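Local structure of uncharacterized protein PSPTO_0244 (Pseudomonas syringae pv. tomato, 3MYX) at residues N158-T163 with L167-W172. The protein is of unknown function but belongs to the cupin superfamily and is probably related to (S)-ureidoglycine aminohydrolase. Numbering follows the deposited sequence.
Sequences NLFEDT and LRIGVW
Phe160 and Ile169 face each other as an antiparallel hydrogen-bonded pair, and both bonds are well formed: Phe160 N reaches Ile169 O at 3.0 Å, and Ile169 N returns to Phe160 O at 2.9 Å. Their side chains run alongside one another on the buried face, where Phe160 CD2 meets Ile169 CD1 at 3.8 Å, the methyl approaching the ring obliquely. With CG anti to the backbone N (chi1 173°), the Phe160 ring lies beside the Ile169 side chain, and the two point the same way. Strands 127-130 and 66-71 pack on this face, through Leu130, Thr128, Thr66 and Met68. Leu159 adds a lighter apolar touch, with its CD1 4.1 Å from Val171 CG2.

The other face is looser and more exposed. There Arg168, its chain bent at chi3 (-66°), brings NH1 to Asn158 OD1 at 3.1 Å. The oxygen sits beside the rim of the guanidinium, almost level with it, but the donor is tilted 29° from the amide carbonyl plane, and the two flat groups are almost perpendicular. Asn158 OD1 is also hydrogen-bonded to Tyr235 OH, so two partners grip this oxygen. Glu161 makes only distant contact with Arg168, CG to CG at 4.3 Å.

Toward the turn, Asp162 N donates to Leu167 O at 3.0 Å, and a water bridges that oxygen to Asp162 O. Asp162 OD1 accepts from Ala164 N, and OD2 is hydrogen-bonded to Ser165 OG and to Thr66 OG1 of strand 66-71. With Leu159 and Phe160 both opposite Ile169, the pairing is a classic beta bulge in the antiparallel hairpin of strands 154-161 and 168-174, part of the cupin beta-barrel fold.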
ATOM      1  N   ASN A 158     -12.634  -0.624   6.198  1.00  5.51           N
ATOM      2  CA  ASN A 158     -11.852  -1.820   5.897  1.00  6.50           C
ATOM      3  C   ASN A 158     -12.547  -2.636   4.815  1.00  5.99           C
ATOM      4  O   ASN A 158     -13.338  -3.515   5.107  1.00  9.02           O
ATOM      5  CB  ASN A 158     -11.661  -2.671   7.152  1.00  7.85           C
ATOM      6  CG  ASN A 158     -10.891  -1.944   8.221  1.00 10.33           C
ATOM      7  OD1 ASN A 158      -9.762  -1.508   7.998  1.00  9.22           O
ATOM      8  ND2 ASN A 158     -11.494  -1.809   9.403  1.00 15.92           N
ATOM      9  N   LEU A 159     -12.267  -2.302   3.569  1.00  5.41           N
ATOM     10  CA  LEU A 159     -12.888  -2.941   2.418  1.00  5.83           C
ATOM     11  C   LEU A 159     -12.420  -4.376   2.234  1.00  6.19           C
ATOM     12  O   LEU A 159     -13.106  -5.184   1.613  1.00  7.44           O
ATOM     13  CB  LEU A 159     -12.585  -2.148   1.156  1.00  6.42           C
ATOM     14  CG  LEU A 159     -13.234  -0.759   1.134  1.00  7.03           C
ATOM     15  CD1 LEU A 159     -12.606   0.139   0.067  1.00  9.25           C
ATOM     16  CD2 LEU A 159     -14.747  -0.887   0.930  1.00  7.46           C
ATOM     17  N   PHE A 160     -11.238  -4.690   2.746  1.00  5.70           N
ATOM     18  CA  PHE A 160     -10.708  -6.056   2.702  1.00  6.02           C
ATOM     19  C   PHE A 160     -10.048  -6.362   4.047  1.00  4.90           C
ATOM     20  O   PHE A 160      -9.191  -5.616   4.510  1.00  7.11           O
ATOM     21  CB  PHE A 160      -9.709  -6.207   1.563  1.00  6.63           C
ATOM     22  CG  PHE A 160      -9.005  -7.520   1.553  1.00  8.33           C
ATOM     23  CD1 PHE A 160      -9.578  -8.626   0.985  1.00 11.46           C
ATOM     24  CD2 PHE A 160      -7.740  -7.619   2.116  1.00  8.38           C
ATOM     25  CE1 PHE A 160      -8.875  -9.848   0.992  1.00 12.95           C
ATOM     26  CE2 PHE A 160      -7.069  -8.807   2.144  1.00 11.56           C
ATOM     27  CZ  PHE A 160      -7.634  -9.914   1.576  1.00  9.63           C
ATOM     28  N   GLU A 161     -10.517  -7.418   4.690  1.00  6.32           N
ATOM     29  CA  GLU A 161      -9.929  -7.905   5.917  1.00  6.85           C
ATOM     30  C   GLU A 161      -9.452  -9.337   5.679  1.00  5.91           C
ATOM     31  O   GLU A 161     -10.261 -10.255   5.559  1.00  7.72           O
ATOM     32  CB  GLU A 161     -10.937  -7.845   7.054  1.00  9.34           C
ATOM     33  CG  GLU A 161     -11.366  -6.427   7.376  1.00 12.34           C
ATOM     34  CD  GLU A 161     -12.407  -6.359   8.489  1.00 20.01           C
ATOM     35  OE1 GLU A 161     -13.247  -7.280   8.602  1.00 26.34           O
ATOM     36  OE2 GLU A 161     -12.396  -5.377   9.238  1.00 22.65           O
ATOM     37  N   ASP A 162      -8.146  -9.530   5.601  1.00  5.70           N
ATOM     38  CA  ASP A 162      -7.614 -10.829   5.262  1.00  5.26           C
ATOM     39  C   ASP A 162      -7.804 -11.827   6.394  1.00  5.69           C
ATOM     40  O   ASP A 162      -7.800 -11.462   7.577  1.00  6.32           O
ATOM     41  CB  ASP A 162      -6.131 -10.723   4.936  1.00  6.52           C
ATOM     42  CG  ASP A 162      -5.639 -11.800   3.999  1.00  6.33           C
ATOM     43  OD1 ASP A 162      -6.439 -12.647   3.534  1.00  7.26           O
ATOM     44  OD2 ASP A 162      -4.425 -11.778   3.702  1.00  7.26           O
ATOM     45  N   THR A 163      -7.911 -13.100   6.011  1.00  5.46           N
ATOM     46  CA  THR A 163      -7.730 -14.184   6.962  1.00  5.61           C
ATOM     47  C   THR A 163      -6.407 -14.928   6.727  1.00  6.74           C
ATOM     48  O   THR A 163      -6.012 -15.693   7.585  1.00  6.85           O
ATOM     49  CB  THR A 163      -8.904 -15.190   6.924  1.00  5.96           C
ATOM     50  OG1 THR A 163      -9.078 -15.683   5.592  1.00  6.19           O
ATOM     51  CG2 THR A 163     -10.173 -14.519   7.387  1.00  7.72           C
ATOM     52  N   LEU A 167      -3.422  -8.345   7.285  1.00  6.38           N
ATOM     53  CA  LEU A 167      -3.704  -7.173   6.461  1.00  6.26           C
ATOM     54  C   LEU A 167      -5.140  -6.720   6.557  1.00  6.17           C
ATOM     55  O   LEU A 167      -6.074  -7.538   6.466  1.00  6.27           O
ATOM     56  CB  LEU A 167      -3.353  -7.439   5.002  1.00  6.79           C
ATOM     57  CG  LEU A 167      -1.877  -7.439   4.650  1.00  6.82           C
ATOM     58  CD1 LEU A 167      -1.685  -8.005   3.226  1.00  8.52           C
ATOM     59  CD2 LEU A 167      -1.283  -6.044   4.767  1.00  9.21           C
ATOM     60  N   ARG A 168      -5.304  -5.418   6.762  1.00  5.98           N
ATOM     61  CA  ARG A 168      -6.570  -4.729   6.605  1.00  6.86           C
ATOM     62  C   ARG A 168      -6.291  -3.635   5.582  1.00  6.29           C
ATOM     63  O   ARG A 168      -5.314  -2.880   5.700  1.00  6.70           O
ATOM     64  CB  ARG A 168      -7.038  -4.125   7.933  1.00  9.87           C
ATOM     65  CG  ARG A 168      -7.585  -5.119   8.931  1.00 15.62           C
ATOM     66  CD  ARG A 168      -8.136  -4.376  10.142  1.00 21.86           C
ATOM     67  NE  ARG A 168      -7.098  -3.674  10.906  1.00 28.11           N
ATOM     68  CZ  ARG A 168      -6.915  -2.344  10.974  1.00 29.91           C
ATOM     69  NH1 ARG A 168      -7.687  -1.464  10.319  1.00 30.60           N
ATOM     70  NH2 ARG A 168      -5.929  -1.880  11.730  1.00 32.10           N
ATOM     71  N   ILE A 169      -7.146  -3.575   4.570  1.00  6.20           N
ATOM     72  CA  ILE A 169      -6.939  -2.718   3.403  1.00  5.55           C
ATOM     73  C   ILE A 169      -8.204  -1.925   3.129  1.00  5.90           C
ATOM     74  O   ILE A 169      -9.308  -2.463   3.160  1.00  7.35           O
ATOM     75  CB  ILE A 169      -6.540  -3.565   2.183  1.00  7.16           C
ATOM     76  CG1 ILE A 169      -5.195  -4.256   2.451  1.00  7.56           C
ATOM     77  CG2 ILE A 169      -6.490  -2.700   0.931  1.00  9.13           C
ATOM     78  CD1 ILE A 169      -4.797  -5.319   1.428  1.00 10.15           C
ATOM     79  N   GLY A 170      -8.057  -0.624   2.912  1.00  5.48           N
ATOM     80  CA  GLY A 170      -9.227   0.187   2.712  1.00  5.20           C
ATOM     81  C   GLY A 170      -8.912   1.634   2.452  1.00  4.66           C
ATOM     82  O   GLY A 170      -7.853   1.960   1.914  1.00  5.29           O
ATOM     83  N   VAL A 171      -9.864   2.480   2.829  1.00  5.12           N
ATOM     84  CA  VAL A 171      -9.782   3.905   2.642  1.00  5.48           C
ATOM     85  C   VAL A 171      -9.985   4.573   4.009  1.00  4.77           C
ATOM     86  O   VAL A 171     -10.811   4.123   4.810  1.00  5.37           O
ATOM     87  CB  VAL A 171     -10.811   4.401   1.602  1.00  5.36           C
ATOM     88  CG1 VAL A 171     -10.769   5.955   1.449  1.00  6.34           C
ATOM     89  CG2 VAL A 171     -10.580   3.745   0.247  1.00  7.39           C
ATOM     90  N   TRP A 172      -9.186   5.616   4.270  1.00  4.39           N
ATOM     91  CA  TRP A 172      -9.198   6.359   5.537  1.00  4.69           C
ATOM     92  C   TRP A 172      -9.178   7.832   5.246  1.00  4.62           C
ATOM     93  O   TRP A 172      -8.590   8.260   4.242  1.00  5.19           O
ATOM     94  CB  TRP A 172      -7.952   6.010   6.322  1.00  5.72           C
ATOM     95  CG  TRP A 172      -7.581   6.732   7.595  1.00  5.01           C
ATOM     96  CD1 TRP A 172      -7.854   6.324   8.845  1.00  6.95           C
ATOM     97  CD2 TRP A 172      -6.732   7.879   7.723  1.00  5.68           C
ATOM     98  NE1 TRP A 172      -7.254   7.155   9.765  1.00  6.38           N
ATOM     99  CE2 TRP A 172      -6.534   8.100   9.089  1.00  5.86           C
ATOM    100  CE3 TRP A 172      -6.099   8.726   6.810  1.00  6.80           C
ATOM    101  CZ2 TRP A 172      -5.722   9.122   9.564  1.00  6.83           C
ATOM    102  CZ3 TRP A 172      -5.298   9.737   7.284  1.00  6.22           C
ATOM    103  CH2 TRP A 172      -5.102   9.912   8.649  1.00  6.65           C
TER
HETATM  104  O   HOH W   1      -7.097  -8.986   8.738  1.00 11.24           O